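Local coordinates for protein phosphohistidine phosphatase SixA (Escherichia coli, PDB 1UJC) that removes the phosphoryl group from phosphohistidine on the HPt domain of the ArcB sensor in a multistep His-Asp phosphorelay, at residues Gln2-Arg7 / Ser131-Val136; Arg47-Pro52 / Val103-His108. All blocks are in the same frame, centred on the assembly; numbering follows the deposited sequence.

Contact 1. Residues Gln2-Arg7 / Ser131-Val136; sequences QVFIMR and SAIASV. With WO4 (tungstate(VI)ion), chain C.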
ATOM      1  N   GLN A   2     -10.753   1.300   6.997  1.00 12.87           N
ATOM      2  CA  GLN A   2      -9.973   2.135   6.096  1.00 13.71           C
ATOM      3  C   GLN A   2      -8.789   1.352   5.548  1.00 13.68           C
ATOM      4  O   GLN A   2      -7.994   0.804   6.303  1.00 13.06           O
ATOM      5  CB  GLN A   2      -9.453   3.377   6.821  1.00 15.76           C
ATOM      6  CG  GLN A   2     -10.514   4.406   7.185  1.00 19.51           C
ATOM      7  CD  GLN A   2     -11.345   4.839   5.992  1.00 21.22           C
ATOM      8  OE1 GLN A   2     -12.359   4.221   5.672  1.00 18.45           O
ATOM      9  NE2 GLN A   2     -10.910   5.900   5.317  1.00 21.70           N
ATOM     10  N   VAL A   3      -8.683   1.289   4.229  1.00 12.59           N
ATOM     11  CA  VAL A   3      -7.578   0.580   3.611  1.00 12.56           C
ATOM     12  C   VAL A   3      -6.754   1.574   2.817  1.00 12.52           C
ATOM     13  O   VAL A   3      -7.289   2.306   1.990  1.00 14.47           O
ATOM     14  CB  VAL A   3      -8.076  -0.532   2.666  1.00 11.50           C
ATOM     15  CG1 VAL A   3      -6.892  -1.266   2.062  1.00 11.21           C
ATOM     16  CG2 VAL A   3      -8.968  -1.498   3.432  1.00 11.78           C
ATOM     17  N   PHE A   4      -5.456   1.618   3.088  1.00 11.19           N
ATOM     18  CA  PHE A   4      -4.571   2.520   2.369  1.00 12.39           C
ATOM     19  C   PHE A   4      -3.627   1.695   1.513  1.00 11.49           C
ATOM     20  O   PHE A   4      -2.730   1.029   2.026  1.00 12.47           O
ATOM     21  CB  PHE A   4      -3.774   3.390   3.340  1.00 14.05           C
ATOM     22  CG  PHE A   4      -4.634   4.254   4.218  1.00 15.39           C
ATOM     23  CD1 PHE A   4      -5.032   3.814   5.472  1.00 14.63           C
ATOM     24  CD2 PHE A   4      -5.059   5.503   3.777  1.00 17.14           C
ATOM     25  CE1 PHE A   4      -5.842   4.606   6.280  1.00 16.19           C
ATOM     26  CE2 PHE A   4      -5.871   6.305   4.579  1.00 16.35           C
ATOM     27  CZ  PHE A   4      -6.262   5.855   5.831  1.00 17.43           C
ATOM     28  N   ILE A   5      -3.842   1.749   0.205  1.00 10.47           N
ATOM     29  CA  ILE A   5      -3.038   0.996  -0.745  1.00 11.30           C
ATOM     30  C   ILE A   5      -1.908   1.860  -1.277  1.00 11.96           C
ATOM     31  O   ILE A   5      -2.141   2.927  -1.849  1.00 12.53           O
ATOM     32  CB  ILE A   5      -3.917   0.508  -1.908  1.00 11.35           C
ATOM     33  CG1 ILE A   5      -5.092  -0.302  -1.345  1.00 11.50           C
ATOM     34  CG2 ILE A   5      -3.089  -0.325  -2.878  1.00 13.00           C
ATOM     35  CD1 ILE A   5      -6.117  -0.720  -2.362  1.00  8.08           C
ATOM     36  N   MET A   6      -0.679   1.392  -1.096  1.00 11.23           N
ATOM     37  CA  MET A   6       0.480   2.150  -1.534  1.00 11.68           C
ATOM     38  C   MET A   6       1.423   1.400  -2.465  1.00 11.81           C
ATOM     39  O   MET A   6       1.696   0.216  -2.281  1.00 11.59           O
ATOM     40  CB  MET A   6       1.247   2.641  -0.301  1.00 13.20           C
ATOM     41  CG  MET A   6       2.523   3.411  -0.584  1.00 12.45           C
ATOM     42  SD  MET A   6       3.247   4.019   0.958  1.00 14.22           S
ATOM     43  CE  MET A   6       4.197   5.456   0.361  1.00 14.58           C
ATOM     44  N   ARG A   7       1.906   2.103  -3.482  1.00 12.41           N
ATOM     45  CA  ARG A   7       2.857   1.521  -4.420  1.00 13.42           C
ATOM     46  C   ARG A   7       4.239   1.822  -3.849  1.00 13.38           C
ATOM     47  O   ARG A   7       4.499   2.932  -3.390  1.00 12.46           O
ATOM     48  CB  ARG A   7       2.727   2.169  -5.803  1.00 14.05           C
ATOM     49  CG  ARG A   7       3.736   1.648  -6.808  1.00 13.48           C
ATOM     50  CD  ARG A   7       3.599   2.361  -8.140  1.00 13.95           C
ATOM     51  NE  ARG A   7       4.546   1.846  -9.121  1.00 18.04           N
ATOM     52  CZ  ARG A   7       4.829   2.445 -10.273  1.00 17.85           C
ATOM     53  NH1 ARG A   7       4.239   3.589 -10.594  1.00 14.76           N
ATOM     54  NH2 ARG A   7       5.711   1.903 -11.102  1.00 16.73           N
ATOM     55  N   SER A 131       5.066   5.525  -4.602  1.00 12.55           N
ATOM     56  CA  SER A 131       4.736   6.086  -3.290  1.00 12.37           C
ATOM     57  C   SER A 131       3.315   6.640  -3.192  1.00 11.73           C
ATOM     58  O   SER A 131       2.901   7.087  -2.126  1.00 12.91           O
ATOM     59  CB  SER A 131       5.730   7.186  -2.900  1.00 12.86           C
ATOM     60  OG  SER A 131       7.024   6.661  -2.657  1.00 14.78           O
ATOM     61  N   ALA A 132       2.571   6.611  -4.295  1.00 10.91           N
ATOM     62  CA  ALA A 132       1.196   7.111  -4.304  1.00 11.69           C
ATOM     63  C   ALA A 132       0.313   6.237  -3.415  1.00 10.76           C
ATOM     64  O   ALA A 132       0.550   5.040  -3.285  1.00 11.83           O
ATOM     65  CB  ALA A 132       0.649   7.127  -5.728  1.00  9.86           C
ATOM     66  N   ILE A 133      -0.711   6.834  -2.818  1.00 11.34           N
ATOM     67  CA  ILE A 133      -1.598   6.091  -1.933  1.00 12.48           C
ATOM     68  C   ILE A 133      -3.074   6.229  -2.285  1.00 13.81           C
ATOM     69  O   ILE A 133      -3.572   7.329  -2.519  1.00 14.33           O
ATOM     70  CB  ILE A 133      -1.420   6.540  -0.467  1.00 11.44           C
ATOM     71  CG1 ILE A 133      -0.008   6.205   0.016  1.00 14.40           C
ATOM     72  CG2 ILE A 133      -2.451   5.856   0.425  1.00 14.65           C
ATOM     73  CD1 ILE A 133       0.287   6.704   1.416  1.00 12.61           C
ATOM     74  N   ALA A 134      -3.768   5.098  -2.309  1.00 13.53           N
ATOM     75  CA  ALA A 134      -5.192   5.090  -2.602  1.00 12.65           C
ATOM     76  C   ALA A 134      -5.934   4.773  -1.313  1.00 12.45           C
ATOM     77  O   ALA A 134      -5.542   3.872  -0.567  1.00 12.55           O
ATOM     78  CB  ALA A 134      -5.507   4.049  -3.658  1.00 12.62           C
ATOM     79  N   SER A 135      -6.995   5.524  -1.050  1.00 11.33           N
ATOM     80  CA  SER A 135      -7.809   5.325   0.143  1.00 11.56           C
ATOM     81  C   SER A 135      -9.099   4.624  -0.228  1.00 11.32           C
ATOM     82  O   SER A 135      -9.831   5.072  -1.106  1.00  9.61           O
ATOM     83  CB  SER A 135      -8.148   6.659   0.797  1.00 10.49           C
ATOM     84  OG  SER A 135      -9.236   6.496   1.687  1.00 13.11           O
ATOM     85  N   VAL A 136      -9.376   3.529   0.464  1.00 10.66           N
ATOM     86  CA  VAL A 136     -10.568   2.740   0.216  1.00 12.07           C
ATOM     87  C   VAL A 136     -11.248   2.391   1.526  1.00 11.94           C
ATOM     88  O   VAL A 136     -10.603   1.905   2.447  1.00 14.44           O
ATOM     89  CB  VAL A 136     -10.216   1.411  -0.494  1.00 11.72           C
ATOM     90  CG1 VAL A 136     -11.447   0.524  -0.590  1.00 13.06           C
ATOM     91  CG2 VAL A 136      -9.645   1.694  -1.880  1.00 10.75           C
TER
HETATM   92  W   WO4 C 163       6.984  -1.759  -9.489  1.00 16.76           W
HETATM   93  O1  WO4 C 163       5.466  -1.106  -8.971  1.00 14.52           O
HETATM   94  O2  WO4 C 163       7.445  -3.072  -8.453  1.00 18.72           O
HETATM   95  O3  WO4 C 163       8.186  -0.525  -9.621  1.00 23.77           O
HETATM   96  O4  WO4 C 163       6.782  -2.426 -11.072  1.00 16.35           O

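Contact 2. Residues Arg47-Pro52 / Val103-His108; sequences RVLVSP and VLVISH. With WO4 (tungstate(VI)ion), chain C.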
ATOM      1  N   ARG A  47      -2.919  -2.080  11.184  1.00 11.87           N
ATOM      2  CA  ARG A  47      -2.267  -3.254  10.618  1.00 11.94           C
ATOM      3  C   ARG A  47      -1.515  -2.917   9.336  1.00 12.31           C
ATOM      4  O   ARG A  47      -1.886  -1.992   8.608  1.00 11.20           O
ATOM      5  CB  ARG A  47      -3.313  -4.337  10.333  1.00 12.73           C
ATOM      6  CG  ARG A  47      -3.972  -4.906  11.586  1.00 12.84           C
ATOM      7  CD  ARG A  47      -3.025  -5.854  12.313  1.00 11.56           C
ATOM      8  NE  ARG A  47      -2.980  -7.170  11.680  1.00 12.57           N
ATOM      9  CZ  ARG A  47      -3.954  -8.074  11.763  1.00 12.18           C
ATOM     10  NH1 ARG A  47      -5.057  -7.806  12.454  1.00 10.69           N
ATOM     11  NH2 ARG A  47      -3.823  -9.252  11.161  1.00 12.35           N
ATOM     12  N   VAL A  48      -0.464  -3.683   9.059  1.00 10.99           N
ATOM     13  CA  VAL A  48       0.341  -3.469   7.868  1.00 10.77           C
ATOM     14  C   VAL A  48       0.583  -4.763   7.096  1.00 10.95           C
ATOM     15  O   VAL A  48       1.007  -5.770   7.664  1.00 11.16           O
ATOM     16  CB  VAL A  48       1.697  -2.846   8.238  1.00 12.32           C
ATOM     17  CG1 VAL A  48       2.555  -2.682   6.997  1.00 13.42           C
ATOM     18  CG2 VAL A  48       1.472  -1.510   8.919  1.00 13.19           C
ATOM     19  N   LEU A  49       0.304  -4.719   5.796  1.00  9.64           N
ATOM     20  CA  LEU A  49       0.490  -5.860   4.908  1.00 10.40           C
ATOM     21  C   LEU A  49       1.490  -5.402   3.854  1.00 11.71           C
ATOM     22  O   LEU A  49       1.304  -4.355   3.235  1.00 14.02           O
ATOM     23  CB  LEU A  49      -0.838  -6.239   4.246  1.00  9.78           C
ATOM     24  CG  LEU A  49      -2.030  -6.420   5.193  1.00 10.82           C
ATOM     25  CD1 LEU A  49      -3.285  -6.746   4.391  1.00 11.18           C
ATOM     26  CD2 LEU A  49      -1.731  -7.532   6.187  1.00 12.26           C
ATOM     27  N   VAL A  50       2.549  -6.175   3.650  1.00 11.89           N
ATOM     28  CA  VAL A  50       3.573  -5.786   2.687  1.00 12.01           C
ATOM     29  C   VAL A  50       4.056  -6.920   1.788  1.00 12.18           C
ATOM     30  O   VAL A  50       4.043  -8.086   2.176  1.00 11.59           O
ATOM     31  CB  VAL A  50       4.798  -5.186   3.428  1.00 13.70           C
ATOM     32  CG1 VAL A  50       5.422  -6.240   4.337  1.00 12.16           C
ATOM     33  CG2 VAL A  50       5.819  -4.654   2.426  1.00 14.73           C
ATOM     34  N   SER A  51       4.474  -6.559   0.579  1.00 11.89           N
ATOM     35  CA  SER A  51       5.003  -7.514  -0.381  1.00 11.41           C
ATOM     36  C   SER A  51       6.355  -8.005   0.127  1.00 11.30           C
ATOM     37  O   SER A  51       7.065  -7.278   0.815  1.00 10.33           O
ATOM     38  CB  SER A  51       5.191  -6.843  -1.740  1.00 11.91           C
ATOM     39  OG  SER A  51       6.072  -7.595  -2.551  1.00 14.54           O
ATOM     40  N   PRO A  52       6.722  -9.252  -0.208  1.00 10.89           N
ATOM     41  CA  PRO A  52       7.993  -9.864   0.202  1.00 11.97           C
ATOM     42  C   PRO A  52       9.203  -9.251  -0.507  1.00 11.52           C
ATOM     43  O   PRO A  52      10.341  -9.463  -0.097  1.00 11.18           O
ATOM     44  CB  PRO A  52       7.812 -11.334  -0.183  1.00 10.63           C
ATOM     45  CG  PRO A  52       6.328 -11.523  -0.162  1.00 15.97           C
ATOM     46  CD  PRO A  52       5.840 -10.257  -0.817  1.00 12.83           C
ATOM     47  N   VAL A 103      -5.786  -0.444   7.698  1.00 10.90           N
ATOM     48  CA  VAL A 103      -4.671  -1.237   7.201  1.00 11.88           C
ATOM     49  C   VAL A 103      -3.925  -0.500   6.101  1.00 11.34           C
ATOM     50  O   VAL A 103      -4.540   0.132   5.243  1.00 13.04           O
ATOM     51  CB  VAL A 103      -5.159  -2.588   6.610  1.00 12.28           C
ATOM     52  CG1 VAL A 103      -3.970  -3.414   6.144  1.00 13.37           C
ATOM     53  CG2 VAL A 103      -5.974  -3.353   7.638  1.00 14.39           C
ATOM     54  N   LEU A 104      -2.598  -0.578   6.140  1.00 11.46           N
ATOM     55  CA  LEU A 104      -1.756   0.038   5.119  1.00 12.03           C
ATOM     56  C   LEU A 104      -1.173  -1.112   4.304  1.00 11.98           C
ATOM     57  O   LEU A 104      -0.523  -2.000   4.858  1.00 12.05           O
ATOM     58  CB  LEU A 104      -0.623   0.852   5.750  1.00 13.55           C
ATOM     59  CG  LEU A 104       0.467   1.350   4.791  1.00 14.51           C
ATOM     60  CD1 LEU A 104      -0.146   2.157   3.655  1.00 15.03           C
ATOM     61  CD2 LEU A 104       1.474   2.190   5.556  1.00 17.74           C
ATOM     62  N   VAL A 105      -1.434  -1.099   2.998  1.00 11.21           N
ATOM     63  CA  VAL A 105      -0.960  -2.143   2.086  1.00 12.23           C
ATOM     64  C   VAL A 105       0.093  -1.576   1.139  1.00 12.24           C
ATOM     65  O   VAL A 105      -0.185  -0.652   0.377  1.00 14.65           O
ATOM     66  CB  VAL A 105      -2.124  -2.709   1.230  1.00 11.96           C
ATOM     67  CG1 VAL A 105      -1.618  -3.835   0.330  1.00 10.29           C
ATOM     68  CG2 VAL A 105      -3.244  -3.202   2.131  1.00 10.81           C
ATOM     69  N   ILE A 106       1.302  -2.126   1.188  1.00 14.41           N
ATOM     70  CA  ILE A 106       2.385  -1.662   0.328  1.00 13.04           C
ATOM     71  C   ILE A 106       2.655  -2.745  -0.704  1.00 13.15           C
ATOM     72  O   ILE A 106       2.999  -3.874  -0.350  1.00 14.14           O
ATOM     73  CB  ILE A 106       3.657  -1.371   1.151  1.00 11.72           C
ATOM     74  CG1 ILE A 106       3.385  -0.230   2.134  1.00 12.52           C
ATOM     75  CG2 ILE A 106       4.797  -0.993   0.230  1.00 10.72           C
ATOM     76  CD1 ILE A 106       4.567   0.113   3.029  1.00 12.31           C
ATOM     77  N   SER A 107       2.504  -2.399  -1.981  1.00 13.54           N
ATOM     78  CA  SER A 107       2.679  -3.379  -3.044  1.00 12.63           C
ATOM     79  C   SER A 107       3.301  -2.842  -4.330  1.00 13.42           C
ATOM     80  O   SER A 107       4.133  -1.936  -4.302  1.00 12.62           O
ATOM     81  CB  SER A 107       1.322  -4.020  -3.351  1.00 13.50           C
ATOM     82  OG  SER A 107       1.450  -5.146  -4.196  1.00 14.32           O
ATOM     83  N   HIS A 108       2.891  -3.417  -5.460  1.00 12.38           N
ATOM     84  CA  HIS A 108       3.430  -3.020  -6.752  1.00 12.55           C
ATOM     85  C   HIS A 108       2.373  -2.968  -7.843  1.00 12.42           C
ATOM     86  O   HIS A 108       1.224  -3.376  -7.648  1.00 11.42           O
ATOM     87  CB  HIS A 108       4.488  -4.019  -7.242  1.00 13.90           C
ATOM     88  CG  HIS A 108       5.340  -4.611  -6.163  1.00 12.39           C
ATOM     89  ND1 HIS A 108       6.713  -4.494  -6.158  1.00 12.56           N
ATOM     90  CD2 HIS A 108       5.023  -5.372  -5.090  1.00 13.67           C
ATOM     91  CE1 HIS A 108       7.205  -5.158  -5.128  1.00 13.57           C
ATOM     92  NE2 HIS A 108       6.201  -5.700  -4.463  1.00 10.59           N
TER
HETATM   93  W   WO4 C 163       6.984  -1.759  -9.489  1.00 16.76           W
HETATM   94  O1  WO4 C 163       5.466  -1.106  -8.971  1.00 14.52           O
HETATM   95  O2  WO4 C 163       7.445  -3.072  -8.453  1.00 18.72           O
HETATM   96  O3  WO4 C 163       8.186  -0.525  -9.621  1.00 23.77           O
HETATM   97  O4  WO4 C 163       6.782  -2.426 -11.072  1.00 16.35           O

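Contact 1. Residues Gln2-Arg7 / Ser131-Val136
Met6 and Ile133 face each other as a non-hydrogen-bonded pair where strand 2-7 runs antiparallel to strand 133-136, inside the mixed sheet of the histidine phosphatase fold. The tight part lies here, on the face that carries Phe4, Met6 and Ile133 and is covered by Met34 and Leu38 of helix 25-40. The Met6 chain starts with CG anti to the backbone N (chi1 178°) and stays extended; CB and CG both touch Ile133 CG1, CB at 3.8 Å, and SD passes Ile133 CD1 at 4.0 Å. Its CE ends against the backbone of Ser131. An alanine in place of Met6 would probably leave a gap beside Ile133 and Ser131, since CG, SD and CE, which fill it, would be gone. Ile133 CG2 turns the other way and meets Phe4 CB at 4.0 Å, lying at the edge of the phenyl ring. On the reverse face Ile5 pairs with Ala134; Ile5 packs on helix 111-119, Ala134 on Phe128 and Phe146. Six backbone hydrogen bonds join the segments, the one from Ile5 N to Ala134 O measuring 2.8 Å.

The looser parts are the partly exposed side chains at the two ends. Gln2 bends at chi2 and gives its OE1 to Thr137, while Ser135 OG bonds Asn147. At the opposite end, extended Arg7 leads away from Ser131 into the ligand pocket, where NE donates to tungstate O1 at 3.1 Å.

Contact 2. Residues Arg47-Pro52 / Val103-His108
Arg47 O accepts a hydrogen bond from Leu104 N, one rung of a parallel ladder between strands 47-50 and 103-107. Leu49 carries the middle of it: its N donates to Leu104 O at 3.0 Å and its O accepts from Ile106 N, so its N and O are both held by the one strand, straddling Val105, as parallel pairing requires. Ser51 N closes the ladder on Ile106 O with a longer bond of 3.2 Å.

The apolar contacts fall on two faces. Leu49 CG meets Val103 CG1 at 3.7 Å, the two side chains crossing obliquely on the side packed by Tyr91 and Leu95 of helix 85-98. Across the sheet, Val50 and Ile106 lie side by side, CG2 of Val50 at 4.1 Å from Ile106 CB, near Ala56 and Leu60 of helix 54-66.

Charge appears at the start of strand 47-50, where the bent Arg47 side chain leaves the strands and forms salt bridges with Glu74 and Glu98.

Beyond the strand ends the polar contact passes to side chains. Ser51 OG, anti to its own backbone N (chi1 162°), lies 2.7 Å from His108 NE2 in a hydrogen bond, and also bonds Phe53 N. The other ring nitrogen, His108 ND1, donates to tungstate O2 at 2.8 Å. With both nitrogens held, ring rotation is fixed in this tungstate pocket, set, as usual in parallel alpha/beta folds, at the C-terminal ends of the strands.

From the N terminus, strand 2-7 comes first, and its partner arrives only after 123 intervening residues, when 131-136 closes the wide loop of contact 1. Nested within that loop, the chain lays down strand 47-50, passes through helices 54-66 and 85-98, and returns at 103-108 to close contact 2. The two contacts meet because strands 2-7 and 102-107 are neighbours in one sheet: Met6 N lies 2.6 Å from Val105 O, a probable hydrogen bond. Contact 2 thus belongs to the parallel part of the sheet, and contact 1 is where pairing changes from parallel to antiparallel, strand 144-150 lying beyond it at the edge. Both reach tungstate, which Arg55 and Leu109 also bind.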